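Local coordinates for mandelate racemase/muconate lactonizing enzyme (PDB 2OG9), which probably catalyses metal-assisted proton abstraction beside a substrate carboxylate, as expected of an enolase-superfamily enzyme classed with the mandelate racemases, at residues W17-S22 / Q370-T375; L50-E55 / G120-A125; Y152-G157 / W333-E338; G156-T161 / K182-Q187. All coordinates share one frame; numbering follows the deposited sequence.

Contact 1. Residues W17-S22 / Q370-T375; sequences WVRISS and QVKAWT
T375 lays its CG2 methyl against strand 15-26, 3.8 Å from the carbonyl oxygen of S22 and 4.1 Å from CB of S21. The same S22 oxygen receives a CA-H...O contact from T375, CA to O 3.5 Å, so backbone and side chain of one residue bear on one carbonyl. A chi1 of -57° sets OG1 beside the backbone N, with CG2 anti to that N; OG1 donates to V371 O of the short helical turn at 2.7 Å from above the carbonyl plane. That oxygen also accepts from W374 N, 3.0 Å away, on the opposite face of its plane. An alanine at T375 would probably leave V371 O with one donor fewer and open a gap beside S21 CB. Farther along the strand, R19 and K372 cross at about a right angle, R19 NH2 lying 4.2 Å from K372 NZ. These like charges are reconciled by E378, whose carboxylate forms a salt bridge with each, while R19 also pairs with E53. The contact therefore joins an apolar, carbonyl-lined end to a charged end in which a shared acid probably offsets the repulsion of two bases.

Contact 2. Residues L50-E55 / G120-A125; sequences LFAEIE and GAFDVA
The carbonyl oxygen of A121 is approached by two groups: A125 N donates the helical hydrogen bond to it at 3.3 Å, and A52 CB of the strand packs on it at 3.6 Å. A52 is the centre of the contact. Its methyl also meets A121 CB at 3.8 Å and reaches CD1 of F122 at the same distance, coming to that ring obliquely. L50 and I54, on the same side of the strand, extend the packing in both directions. L50 brings CD2 to A121 CB, whereas I54 spans to the next helical turn: CG1 is anti to its carbonyl carbon (chi1 -62°), and the extended chi2 of 177° carries CD1 out to the helix, where it meets F122 O at 3.7 Å and A125 CB at 3.8 Å. The same methyl stands at the edge of the F122 ring, near its plane. Beyond A52, that ring rests on V18 and I20 of the neighbouring strand, while L50 continues to F77 and A80 of helix 73-83. This is helix-on-sheet packing in the N-terminal capping domain, with the axes 7.4 Å apart at closest and crossing at -44°. A52, A121 and A125 present only methyls, which permits the helix to lie this near the sheet. The backbones of L50, A52 and I54 are bonded to S66, G64 and G62 of the adjoining strand. All the touching residues are buried, and strand and helix meet through apolar packing.

Contact 3. Residues Y152-G157 / W333-E338; sequences YNTSGG and WVEHFE
Y152 and E335 form a parallel beta bridge in which Y152 N donates to V334 O at 3.3 Å and H336 N donates to Y152 O at 2.8 Å, the second bond much straighter (167° against 143° at the hydrogen). In Y152, chi1 of 64° sets CG in the crowded position between the backbone N and the carbonyl carbon; the ring lies over E335. One face of the ring is covered by E335 CB, 3.5 Å from CZ, and its CD2 meets CE3 of the W333 indole obliquely at 3.8 Å. W237 packs edge-to-face with both aromatics. In the plane of the phenol, a water accepts from Y152 OH at 2.8 Å and donates to W333 O. Farther along, T154 CG2 approaches E335 OE2, and a second water joins T154 N to the same carboxylate oxygen. A third links N153 ND2, H336 ND1 and E338 OE1; N153 ND2 also bonds S173. In the (beta/alpha)7-beta barrel of this superfamily, such a bridge joins the first barrel strand to the last and closes the cylinder. Beyond the bridge the two chains diverge, and several polar groups of N153, T154, E335, H336 and E338 are linked through water, while the aromatic packing of Y152 and W333 lies at the other end.

Contact 4. Residues G156-T161 / K182-Q187; sequences GGFLHT and KLKVGQ
K184 climbs from the end of its strand along the loop 156-161. Its CB lies 4.2 Å from L159 N, and CG, beside the backbone N at chi1 -67°, meets the carbonyl oxygen of G157 at 3.7 Å. Running side by side with F158 and pointing the same way, the chain bends at chi2 (-71°), which sets CD, and again at chi4 (56°), which brings NZ to the edge of the F158 ring, 3.6 Å from CD2 and near the ring plane. The ammonium thus touches the rim of the phenyl group and does not sit over its face. L159 fills the other half of the contact. Its CD2 methyl packs on K184 O at 3.4 Å and on V185 CA at 3.7 Å, and also meets the aliphatic CB and CG of Q187. An alanine at L159 would probably open a gap above the K184-V185 backbone and leave the stem of Q187 without its apolar neighbour. The loop is held in shape by a type I turn from F158 to T161, in which T161 N donates to F158 O while T161 OG1 accepts from F158 N at 3.0 Å. G186, near L159 CD2, adopts a backbone shape suited to glycine, and its N bonds D193 of the following helix. The loop 156-161 follows the first barrel strand and 182-187 spans the end of the second, the two joined through helix 163-175 in a beta-alpha-beta crossover. K182 and K184 fit the Lys-X-Lys pattern that superfamily relatives such as mandelate racemase carry at the active-site end of the second barrel strand.

In the fold
Contacts 1 and 2 share the antiparallel sheet of the N-terminal domain, where they meet along the neighbouring strands 15-26 and 46-56; their centres are 11 Å apart. Contacts 3 and 4 belong to the barrel, 12 Å apart between centres, overlapping at G156 and G157 and joined by N153 and K182. The centres of contacts 2 and 3 are 26 Å apart, on opposite sides of the chain's centre. Contact 1 pairs residues near both chain ends and encloses the others: contact 2 closes before 3 and 4 begin. The C-terminal strand 375-382 thus returns from the barrel to complete the capping domain's sheet, tying the two domains together.

Contact 1. Residues W17-S22 / Q370-T375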
loop_
_atom_site.group_PDB
_atom_site.type_symbol
_atom_site.label_atom_id
_atom_site.label_comp_id
_atom_site.label_asym_id
_atom_site.label_seq_id
_atom_site.Cartn_x
_atom_site.Cartn_y
_atom_site.Cartn_z
ATOM N N TRP A 17 -15.619 28.301 41.342
ATOM C CA TRP A 17 -15.638 29.621 40.725
ATOM C C TRP A 17 -14.820 29.639 39.445
ATOM O O TRP A 17 -13.785 28.985 39.355
ATOM C CB TRP A 17 -15.054 30.645 41.710
ATOM C CG TRP A 17 -15.030 32.069 41.223
ATOM C CD1 TRP A 17 -16.084 32.938 41.168
ATOM C CD2 TRP A 17 -13.880 32.806 40.780
ATOM N NE1 TRP A 17 -15.659 34.170 40.727
ATOM C CE2 TRP A 17 -14.312 34.117 40.481
ATOM C CE3 TRP A 17 -12.526 32.485 40.606
ATOM C CZ2 TRP A 17 -13.438 35.110 40.022
ATOM C CZ3 TRP A 17 -11.655 33.471 40.149
ATOM C CH2 TRP A 17 -12.117 34.768 39.863
ATOM N N VAL A 18 -15.293 30.388 38.459
ATOM C CA VAL A 18 -14.593 30.510 37.186
ATOM C C VAL A 18 -14.770 31.925 36.664
ATOM O O VAL A 18 -15.873 32.465 36.693
ATOM C CB VAL A 18 -15.153 29.531 36.121
ATOM C CG1 VAL A 18 -14.406 29.710 34.814
ATOM C CG2 VAL A 18 -15.032 28.096 36.601
ATOM N N ARG A 19 -13.680 32.532 36.204
ATOM C CA ARG A 19 -13.742 33.877 35.647
ATOM C C ARG A 19 -13.018 33.941 34.310
ATOM O O ARG A 19 -11.885 33.483 34.185
ATOM C CB ARG A 19 -13.120 34.907 36.601
ATOM C CG ARG A 19 -13.042 36.308 35.994
ATOM C CD ARG A 19 -12.747 37.390 37.036
ATOM N NE ARG A 19 -12.673 38.712 36.418
ATOM C CZ ARG A 19 -11.635 39.153 35.713
ATOM N NH1 ARG A 19 -10.573 38.378 35.544
ATOM N NH2 ARG A 19 -11.662 40.362 35.162
ATOM N N ILE A 20 -13.682 34.499 33.307
ATOM C CA ILE A 20 -13.075 34.636 31.993
ATOM C C ILE A 20 -12.964 36.107 31.645
ATOM O O ILE A 20 -13.855 36.899 31.950
ATOM C CB ILE A 20 -13.889 33.932 30.904
ATOM C CG1 ILE A 20 -15.351 34.368 30.989
ATOM C CG2 ILE A 20 -13.718 32.426 31.031
ATOM C CD1 ILE A 20 -16.191 33.874 29.850
ATOM N N SER A 21 -11.861 36.461 31.001
ATOM C CA SER A 21 -11.601 37.839 30.621
ATOM C C SER A 21 -11.082 37.888 29.196
ATOM O O SER A 21 -10.261 37.060 28.810
ATOM C CB SER A 21 -10.528 38.448 31.536
ATOM O OG SER A 21 -10.765 38.160 32.900
ATOM N N SER A 22 -11.560 38.857 28.422
ATOM C CA SER A 22 -11.101 39.042 27.052
ATOM C C SER A 22 -10.241 40.299 27.096
ATOM O O SER A 22 -10.748 41.417 27.173
ATOM C CB SER A 22 -12.278 39.233 26.096
ATOM O OG SER A 22 -11.822 39.267 24.750
ATOM N N GLN A 370 -1.790 45.780 34.274
ATOM C CA GLN A 370 -2.163 46.299 32.958
ATOM C C GLN A 370 -3.319 45.548 32.313
ATOM O O GLN A 370 -4.049 46.108 31.494
ATOM C CB GLN A 370 -0.959 46.255 32.012
ATOM C CG GLN A 370 -0.122 47.519 32.003
ATOM C CD GLN A 370 -0.749 48.627 31.170
ATOM O OE1 GLN A 370 -1.930 48.948 31.323
ATOM N NE2 GLN A 370 0.044 49.219 30.284
ATOM N N VAL A 371 -3.483 44.279 32.674
ATOM C CA VAL A 371 -4.550 43.460 32.107
ATOM C C VAL A 371 -5.926 44.092 32.301
ATOM O O VAL A 371 -6.744 44.119 31.377
ATOM C CB VAL A 371 -4.548 42.046 32.724
ATOM C CG1 VAL A 371 -5.764 41.260 32.253
ATOM C CG2 VAL A 371 -3.275 41.316 32.326
ATOM N N LYS A 372 -6.175 44.605 33.499
ATOM C CA LYS A 372 -7.454 45.232 33.809
ATOM C C LYS A 372 -7.798 46.317 32.790
ATOM O O LYS A 372 -8.884 46.319 32.217
ATOM C CB LYS A 372 -7.411 45.830 35.223
ATOM C CG LYS A 372 -8.617 46.683 35.615
ATOM C CD LYS A 372 -9.833 45.865 36.045
ATOM C CE LYS A 372 -10.538 45.203 34.873
ATOM N NZ LYS A 372 -11.795 44.518 35.297
ATOM N N ALA A 373 -6.860 47.227 32.555
ATOM C CA ALA A 373 -7.071 48.323 31.620
ATOM C C ALA A 373 -7.322 47.872 30.179
ATOM O O ALA A 373 -7.940 48.593 29.396
ATOM C CB ALA A 373 -5.878 49.261 31.657
ATOM N N TRP A 374 -6.844 46.685 29.826
ATOM C CA TRP A 374 -7.017 46.193 28.463
ATOM C C TRP A 374 -8.167 45.209 28.301
ATOM O O TRP A 374 -8.415 44.710 27.201
ATOM C CB TRP A 374 -5.724 45.542 27.965
ATOM C CG TRP A 374 -4.564 46.487 27.817
ATOM C CD1 TRP A 374 -4.619 47.819 27.507
ATOM C CD2 TRP A 374 -3.175 46.149 27.885
ATOM N NE1 TRP A 374 -3.348 48.328 27.373
ATOM C CE2 TRP A 374 -2.443 47.324 27.600
ATOM C CE3 TRP A 374 -2.475 44.964 28.154
ATOM C CZ2 TRP A 374 -1.043 47.349 27.577
ATOM C CZ3 TRP A 374 -1.080 44.990 28.130
ATOM C CH2 TRP A 374 -0.383 46.175 27.844
ATOM N N THR A 375 -8.872 44.935 29.392
ATOM C CA THR A 375 -9.991 44.005 29.360
ATOM C C THR A 375 -11.256 44.670 28.816
ATOM O O THR A 375 -11.738 45.657 29.372
ATOM C CB THR A 375 -10.265 43.455 30.768
ATOM O OG1 THR A 375 -9.074 42.835 31.268
ATOM C CG2 THR A 375 -11.385 42.429 30.740
#

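Contact 2. Residues L50-E55 / G120-A125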
loop_
_atom_site.group_PDB
_atom_site.type_symbol
_atom_site.label_atom_id
_atom_site.label_comp_id
_atom_site.label_asym_id
_atom_site.label_seq_id
_atom_site.Cartn_x
_atom_site.Cartn_y
_atom_site.Cartn_z
ATOM N N LEU A 50 -7.649 35.471 25.758
ATOM C CA LEU A 50 -8.748 35.010 26.603
ATOM C C LEU A 50 -8.161 34.384 27.860
ATOM O O LEU A 50 -7.513 33.343 27.797
ATOM C CB LEU A 50 -9.611 33.970 25.879
ATOM C CG LEU A 50 -10.635 33.267 26.783
ATOM C CD1 LEU A 50 -11.658 34.282 27.264
ATOM C CD2 LEU A 50 -11.315 32.133 26.030
ATOM N N PHE A 51 -8.367 35.032 29.002
ATOM C CA PHE A 51 -7.866 34.506 30.262
ATOM C C PHE A 51 -8.965 33.743 30.992
ATOM O O PHE A 51 -10.124 34.159 31.000
ATOM C CB PHE A 51 -7.376 35.643 31.167
ATOM C CG PHE A 51 -6.053 36.224 30.760
ATOM C CD1 PHE A 51 -4.885 35.472 30.868
ATOM C CD2 PHE A 51 -5.973 37.525 30.267
ATOM C CE1 PHE A 51 -3.651 36.011 30.489
ATOM C CE2 PHE A 51 -4.745 38.071 29.884
ATOM C CZ PHE A 51 -3.584 37.311 29.997
ATOM N N ALA A 52 -8.592 32.617 31.588
ATOM C CA ALA A 52 -9.525 31.814 32.361
ATOM C C ALA A 52 -8.903 31.606 33.730
ATOM O O ALA A 52 -7.726 31.237 33.842
ATOM C CB ALA A 52 -9.768 30.467 31.688
ATOM N N GLU A 53 -9.691 31.875 34.765
ATOM C CA GLU A 53 -9.254 31.701 36.144
ATOM C C GLU A 53 -10.201 30.688 36.765
ATOM O O GLU A 53 -11.423 30.788 36.610
ATOM C CB GLU A 53 -9.333 33.025 36.907
ATOM C CG GLU A 53 -8.324 34.067 36.446
ATOM C CD GLU A 53 -8.633 35.451 36.994
ATOM O OE1 GLU A 53 -9.292 36.246 36.288
ATOM O OE2 GLU A 53 -8.228 35.738 38.139
ATOM N N ILE A 54 -9.633 29.705 37.449
ATOM C CA ILE A 54 -10.418 28.656 38.082
ATOM C C ILE A 54 -9.990 28.504 39.538
ATOM O O ILE A 54 -8.794 28.492 39.849
ATOM C CB ILE A 54 -10.220 27.298 37.349
ATOM C CG1 ILE A 54 -10.721 27.405 35.903
ATOM C CG2 ILE A 54 -10.969 26.191 38.072
ATOM C CD1 ILE A 54 -10.489 26.136 35.081
ATOM N N GLU A 55 -10.971 28.393 40.427
ATOM C CA GLU A 55 -10.708 28.229 41.852
ATOM C C GLU A 55 -11.612 27.130 42.398
ATOM O O GLU A 55 -12.721 26.932 41.906
ATOM C CB GLU A 55 -10.930 29.559 42.586
ATOM C CG GLU A 55 -9.765 30.531 42.408
ATOM C CD GLU A 55 -10.010 31.901 43.025
ATOM O OE1 GLU A 55 -10.729 31.991 44.045
ATOM O OE2 GLU A 55 -9.461 32.891 42.494
ATOM N N GLY A 120 -9.524 25.401 25.641
ATOM C CA GLY A 120 -8.106 25.401 25.965
ATOM C C GLY A 120 -7.705 26.364 27.070
ATOM O O GLY A 120 -6.776 26.080 27.820
ATOM N N ALA A 121 -8.382 27.504 27.173
ATOM C CA ALA A 121 -8.051 28.464 28.223
ATOM C C ALA A 121 -8.308 27.812 29.577
ATOM O O ALA A 121 -7.514 27.969 30.516
ATOM C CB ALA A 121 -8.890 29.728 28.079
ATOM N N PHE A 122 -9.418 27.076 29.669
ATOM C CA PHE A 122 -9.786 26.386 30.901
ATOM C C PHE A 122 -8.822 25.227 31.133
ATOM O O PHE A 122 -8.368 24.996 32.251
ATOM C CB PHE A 122 -11.220 25.829 30.812
ATOM C CG PHE A 122 -12.286 26.885 30.652
ATOM C CD1 PHE A 122 -12.467 27.863 31.622
ATOM C CD2 PHE A 122 -13.103 26.901 29.523
ATOM C CE1 PHE A 122 -13.452 28.849 31.469
ATOM C CE2 PHE A 122 -14.091 27.882 29.360
ATOM C CZ PHE A 122 -14.262 28.858 30.337
ATOM N N ASP A 123 -8.522 24.501 30.063
ATOM C CA ASP A 123 -7.621 23.356 30.127
ATOM C C ASP A 123 -6.258 23.759 30.689
ATOM O O ASP A 123 -5.713 23.077 31.556
ATOM C CB ASP A 123 -7.449 22.760 28.727
ATOM C CG ASP A 123 -6.661 21.467 28.735
ATOM O OD1 ASP A 123 -7.218 20.427 29.142
ATOM O OD2 ASP A 123 -5.483 21.486 28.324
ATOM N N VAL A 124 -5.709 24.867 30.201
ATOM C CA VAL A 124 -4.407 25.308 30.688
ATOM C C VAL A 124 -4.488 25.646 32.174
ATOM O O VAL A 124 -3.603 25.294 32.960
ATOM C CB VAL A 124 -3.904 26.541 29.912
ATOM C CG1 VAL A 124 -2.592 27.027 30.510
ATOM C CG2 VAL A 124 -3.692 26.181 28.447
ATOM N N ALA A 125 -5.560 26.327 32.555
ATOM C CA ALA A 125 -5.760 26.703 33.945
ATOM C C ALA A 125 -5.816 25.453 34.832
ATOM O O ALA A 125 -5.248 25.437 35.923
ATOM C CB ALA A 125 -7.050 27.519 34.077
#

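Contact 3. Residues Y152-G157 / W333-E338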
loop_
_atom_site.group_PDB
_atom_site.type_symbol
_atom_site.label_atom_id
_atom_site.label_comp_id
_atom_site.label_asym_id
_atom_site.label_seq_id
_atom_site.Cartn_x
_atom_site.Cartn_y
_atom_site.Cartn_z
ATOM N N TYR A 152 15.454 30.902 19.873
ATOM C CA TYR A 152 15.811 31.712 18.720
ATOM C C TYR A 152 14.830 32.868 18.663
ATOM O O TYR A 152 13.790 32.835 19.326
ATOM C CB TYR A 152 15.694 30.879 17.443
ATOM C CG TYR A 152 14.281 30.409 17.140
ATOM C CD1 TYR A 152 13.462 31.114 16.261
ATOM C CD2 TYR A 152 13.764 29.262 17.740
ATOM C CE1 TYR A 152 12.159 30.691 15.984
ATOM C CE2 TYR A 152 12.460 28.828 17.471
ATOM C CZ TYR A 152 11.668 29.548 16.594
ATOM O OH TYR A 152 10.378 29.132 16.335
ATOM N N ASN A 153 15.160 33.890 17.884
ATOM C CA ASN A 153 14.278 35.036 17.735
ATOM C C ASN A 153 14.447 35.664 16.353
ATOM O O ASN A 153 15.342 35.283 15.596
ATOM C CB ASN A 153 14.535 36.059 18.859
ATOM C CG ASN A 153 15.718 36.981 18.587
ATOM O OD1 ASN A 153 16.588 36.694 17.764
ATOM N ND2 ASN A 153 15.758 38.101 19.306
ATOM N N THR A 154 13.575 36.611 16.023
ATOM C CA THR A 154 13.622 37.296 14.731
ATOM C C THR A 154 14.359 38.619 14.893
ATOM O O THR A 154 14.683 39.289 13.909
ATOM C CB THR A 154 12.208 37.611 14.215
ATOM O OG1 THR A 154 11.606 38.604 15.059
ATOM C CG2 THR A 154 11.341 36.358 14.228
ATOM N N SER A 155 14.616 38.987 16.145
ATOM C CA SER A 155 15.294 40.239 16.461
ATOM C C SER A 155 14.496 41.407 15.889
ATOM O O SER A 155 15.065 42.377 15.379
ATOM C CB SER A 155 16.712 40.241 15.889
ATOM O OG SER A 155 17.526 39.284 16.543
ATOM N N GLY A 156 13.172 41.294 15.972
ATOM C CA GLY A 156 12.290 42.335 15.473
ATOM C C GLY A 156 12.418 42.570 13.980
ATOM O O GLY A 156 12.180 43.678 13.495
ATOM N N GLY A 157 12.787 41.529 13.244
ATOM C CA GLY A 157 12.941 41.673 11.811
ATOM C C GLY A 157 11.765 41.178 10.992
ATOM O O GLY A 157 11.203 40.113 11.257
ATOM N N TRP A 333 13.135 23.395 19.991
ATOM C CA TRP A 333 13.494 24.799 19.820
ATOM C C TRP A 333 12.242 25.591 20.192
ATOM O O TRP A 333 11.132 25.185 19.851
ATOM C CB TRP A 333 13.841 25.138 18.364
ATOM C CG TRP A 333 15.221 24.765 17.898
ATOM C CD1 TRP A 333 15.601 23.595 17.298
ATOM C CD2 TRP A 333 16.385 25.602 17.916
ATOM N NE1 TRP A 333 16.927 23.659 16.933
ATOM C CE2 TRP A 333 17.432 24.878 17.300
ATOM C CE3 TRP A 333 16.644 26.897 18.388
ATOM C CZ2 TRP A 333 18.722 25.407 17.143
ATOM C CZ3 TRP A 333 17.926 27.425 18.233
ATOM C CH2 TRP A 333 18.949 26.678 17.613
ATOM N N VAL A 334 12.414 26.705 20.895
ATOM C CA VAL A 334 11.293 27.562 21.267
ATOM C C VAL A 334 11.655 28.993 20.896
ATOM O O VAL A 334 12.798 29.420 21.109
ATOM C CB VAL A 334 10.996 27.495 22.790
ATOM C CG1 VAL A 334 9.958 28.546 23.155
ATOM C CG2 VAL A 334 10.484 26.111 23.165
ATOM N N GLU A 335 10.702 29.733 20.337
ATOM C CA GLU A 335 10.947 31.120 19.946
ATOM C C GLU A 335 10.821 32.069 21.124
ATOM O O GLU A 335 9.838 32.007 21.879
ATOM C CB GLU A 335 9.961 31.545 18.836
ATOM C CG GLU A 335 10.060 33.023 18.492
ATOM C CD GLU A 335 9.182 33.409 17.329
ATOM O OE1 GLU A 335 8.035 32.917 17.275
ATOM O OE2 GLU A 335 9.625 34.208 16.480
ATOM N N HIS A 336 11.841 32.900 21.301
ATOM C CA HIS A 336 11.819 33.884 22.360
ATOM C C HIS A 336 11.291 35.181 21.814
ATOM O O HIS A 336 12.016 35.924 21.137
ATOM C CB HIS A 336 13.213 34.177 22.940
ATOM C CG HIS A 336 13.231 35.330 23.893
ATOM N ND1 HIS A 336 13.108 36.641 23.484
ATOM C CD2 HIS A 336 13.366 35.363 25.239
ATOM C CE1 HIS A 336 13.177 37.431 24.538
ATOM N NE2 HIS A 336 13.335 36.682 25.615
ATOM N N PHE A 337 10.029 35.461 22.084
ATOM C CA PHE A 337 9.503 36.699 21.578
ATOM C C PHE A 337 8.746 37.392 22.719
ATOM O O PHE A 337 7.993 36.746 23.458
ATOM C CB PHE A 337 8.682 36.384 20.321
ATOM C CG PHE A 337 7.222 36.333 20.548
ATOM C CD1 PHE A 337 6.634 35.338 21.329
ATOM C CD2 PHE A 337 6.426 37.298 19.983
ATOM C CE1 PHE A 337 5.256 35.319 21.517
ATOM C CE2 PHE A 337 5.055 37.292 20.157
ATOM C CZ PHE A 337 4.462 36.304 20.934
ATOM N N GLU A 338 8.988 38.702 22.859
ATOM C CA GLU A 338 8.498 39.574 23.944
ATOM C C GLU A 338 7.079 40.129 23.971
ATOM O O GLU A 338 6.681 40.683 24.989
ATOM C CB GLU A 338 9.492 40.746 24.078
ATOM C CG GLU A 338 9.499 41.728 22.877
ATOM C CD GLU A 338 10.064 41.116 21.572
ATOM O OE1 GLU A 338 11.082 40.388 21.625
ATOM O OE2 GLU A 338 9.498 41.367 20.483
HETATM O O HOH W 1 9.598 27.009 18.038
HETATM O O HOH W 2 13.364 38.271 21.269
HETATM O O HOH W 3 11.275 36.414 17.870
#

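Contact 4. Residues G156-T161 / K182-Q187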
loop_
_atom_site.group_PDB
_atom_site.type_symbol
_atom_site.label_atom_id
_atom_site.label_comp_id
_atom_site.label_asym_id
_atom_site.label_seq_id
_atom_site.Cartn_x
_atom_site.Cartn_y
_atom_site.Cartn_z
ATOM N N GLY A 156 13.172 41.294 15.972
ATOM C CA GLY A 156 12.290 42.335 15.473
ATOM C C GLY A 156 12.418 42.570 13.980
ATOM O O GLY A 156 12.180 43.678 13.495
ATOM N N GLY A 157 12.787 41.529 13.244
ATOM C CA GLY A 157 12.941 41.673 11.811
ATOM C C GLY A 157 11.765 41.178 10.992
ATOM O O GLY A 157 11.203 40.113 11.257
ATOM N N PHE A 158 11.387 41.969 9.995
ATOM C CA PHE A 158 10.297 41.617 9.096
ATOM C C PHE A 158 10.818 41.826 7.684
ATOM O O PHE A 158 11.942 42.296 7.500
ATOM C CB PHE A 158 9.078 42.504 9.344
ATOM C CG PHE A 158 8.527 42.397 10.736
ATOM C CD1 PHE A 158 8.696 43.436 11.645
ATOM C CD2 PHE A 158 7.854 41.249 11.145
ATOM C CE1 PHE A 158 8.202 43.335 12.945
ATOM C CE2 PHE A 158 7.356 41.134 12.442
ATOM C CZ PHE A 158 7.531 42.179 13.344
ATOM N N LEU A 159 10.013 41.477 6.690
ATOM C CA LEU A 159 10.428 41.636 5.302
ATOM C C LEU A 159 10.800 43.080 4.972
ATOM O O LEU A 159 11.696 43.326 4.161
ATOM C CB LEU A 159 9.316 41.163 4.364
ATOM C CG LEU A 159 9.152 39.645 4.243
ATOM C CD1 LEU A 159 7.795 39.319 3.639
ATOM C CD2 LEU A 159 10.279 39.078 3.390
ATOM N N HIS A 160 10.119 44.027 5.611
ATOM C CA HIS A 160 10.369 45.445 5.369
ATOM C C HIS A 160 11.531 46.038 6.165
ATOM O O HIS A 160 11.925 47.178 5.928
ATOM C CB HIS A 160 9.091 46.254 5.636
ATOM C CG HIS A 160 8.516 46.051 7.003
ATOM N ND1 HIS A 160 9.130 46.514 8.148
ATOM C CD2 HIS A 160 7.384 45.428 7.409
ATOM C CE1 HIS A 160 8.400 46.186 9.199
ATOM N NE2 HIS A 160 7.335 45.526 8.778
ATOM N N THR A 161 12.083 45.271 7.101
ATOM C CA THR A 161 13.205 45.757 7.903
ATOM C C THR A 161 14.485 45.814 7.068
ATOM O O THR A 161 14.925 44.800 6.525
ATOM C CB THR A 161 13.468 44.847 9.126
ATOM O OG1 THR A 161 12.330 44.863 9.996
ATOM C CG2 THR A 161 14.696 45.330 9.894
ATOM N N LYS A 182 15.590 33.703 13.260
ATOM C CA LYS A 182 14.645 33.297 12.227
ATOM C C LYS A 182 14.380 34.497 11.326
ATOM O O LYS A 182 13.973 35.556 11.798
ATOM C CB LYS A 182 13.327 32.802 12.829
ATOM C CG LYS A 182 12.314 32.387 11.762
ATOM C CD LYS A 182 11.286 31.399 12.295
ATOM C CE LYS A 182 10.295 32.045 13.240
ATOM N NZ LYS A 182 9.191 32.737 12.528
ATOM N N LEU A 183 14.625 34.333 10.030
ATOM C CA LEU A 183 14.417 35.418 9.078
ATOM C C LEU A 183 13.139 35.229 8.276
ATOM O O LEU A 183 12.848 34.132 7.795
ATOM C CB LEU A 183 15.600 35.517 8.112
ATOM C CG LEU A 183 16.990 35.750 8.708
ATOM C CD1 LEU A 183 18.030 35.681 7.601
ATOM C CD2 LEU A 183 17.037 37.099 9.410
ATOM N N LYS A 184 12.376 36.308 8.139
ATOM C CA LYS A 184 11.140 36.268 7.375
ATOM C C LYS A 184 11.478 36.363 5.892
ATOM O O LYS A 184 12.264 37.220 5.482
ATOM C CB LYS A 184 10.236 37.438 7.763
ATOM C CG LYS A 184 9.699 37.383 9.183
ATOM C CD LYS A 184 8.661 36.283 9.349
ATOM C CE LYS A 184 8.040 36.322 10.737
ATOM N NZ LYS A 184 7.455 37.661 11.037
ATOM N N VAL A 185 10.897 35.469 5.098
ATOM C CA VAL A 185 11.111 35.459 3.654
ATOM C C VAL A 185 9.758 35.230 2.997
ATOM O O VAL A 185 8.730 35.265 3.667
ATOM C CB VAL A 185 12.083 34.332 3.223
ATOM C CG1 VAL A 185 13.448 34.548 3.859
ATOM C CG2 VAL A 185 11.517 32.966 3.613
ATOM N N GLY A 186 9.749 35.001 1.689
ATOM C CA GLY A 186 8.491 34.756 1.009
ATOM C C GLY A 186 7.922 35.943 0.257
ATOM O O GLY A 186 6.707 36.058 0.097
ATOM N N GLN A 187 8.790 36.836 -0.197
ATOM C CA GLN A 187 8.342 37.998 -0.954
ATOM C C GLN A 187 8.481 37.695 -2.443
ATOM O O GLN A 187 9.361 36.936 -2.851
ATOM C CB GLN A 187 9.169 39.229 -0.582
ATOM C CG GLN A 187 10.669 39.021 -0.666
ATOM C CD GLN A 187 11.449 40.208 -0.135
ATOM O OE1 GLN A 187 12.667 40.139 0.034
ATOM N NE2 GLN A 187 10.750 41.308 0.128
#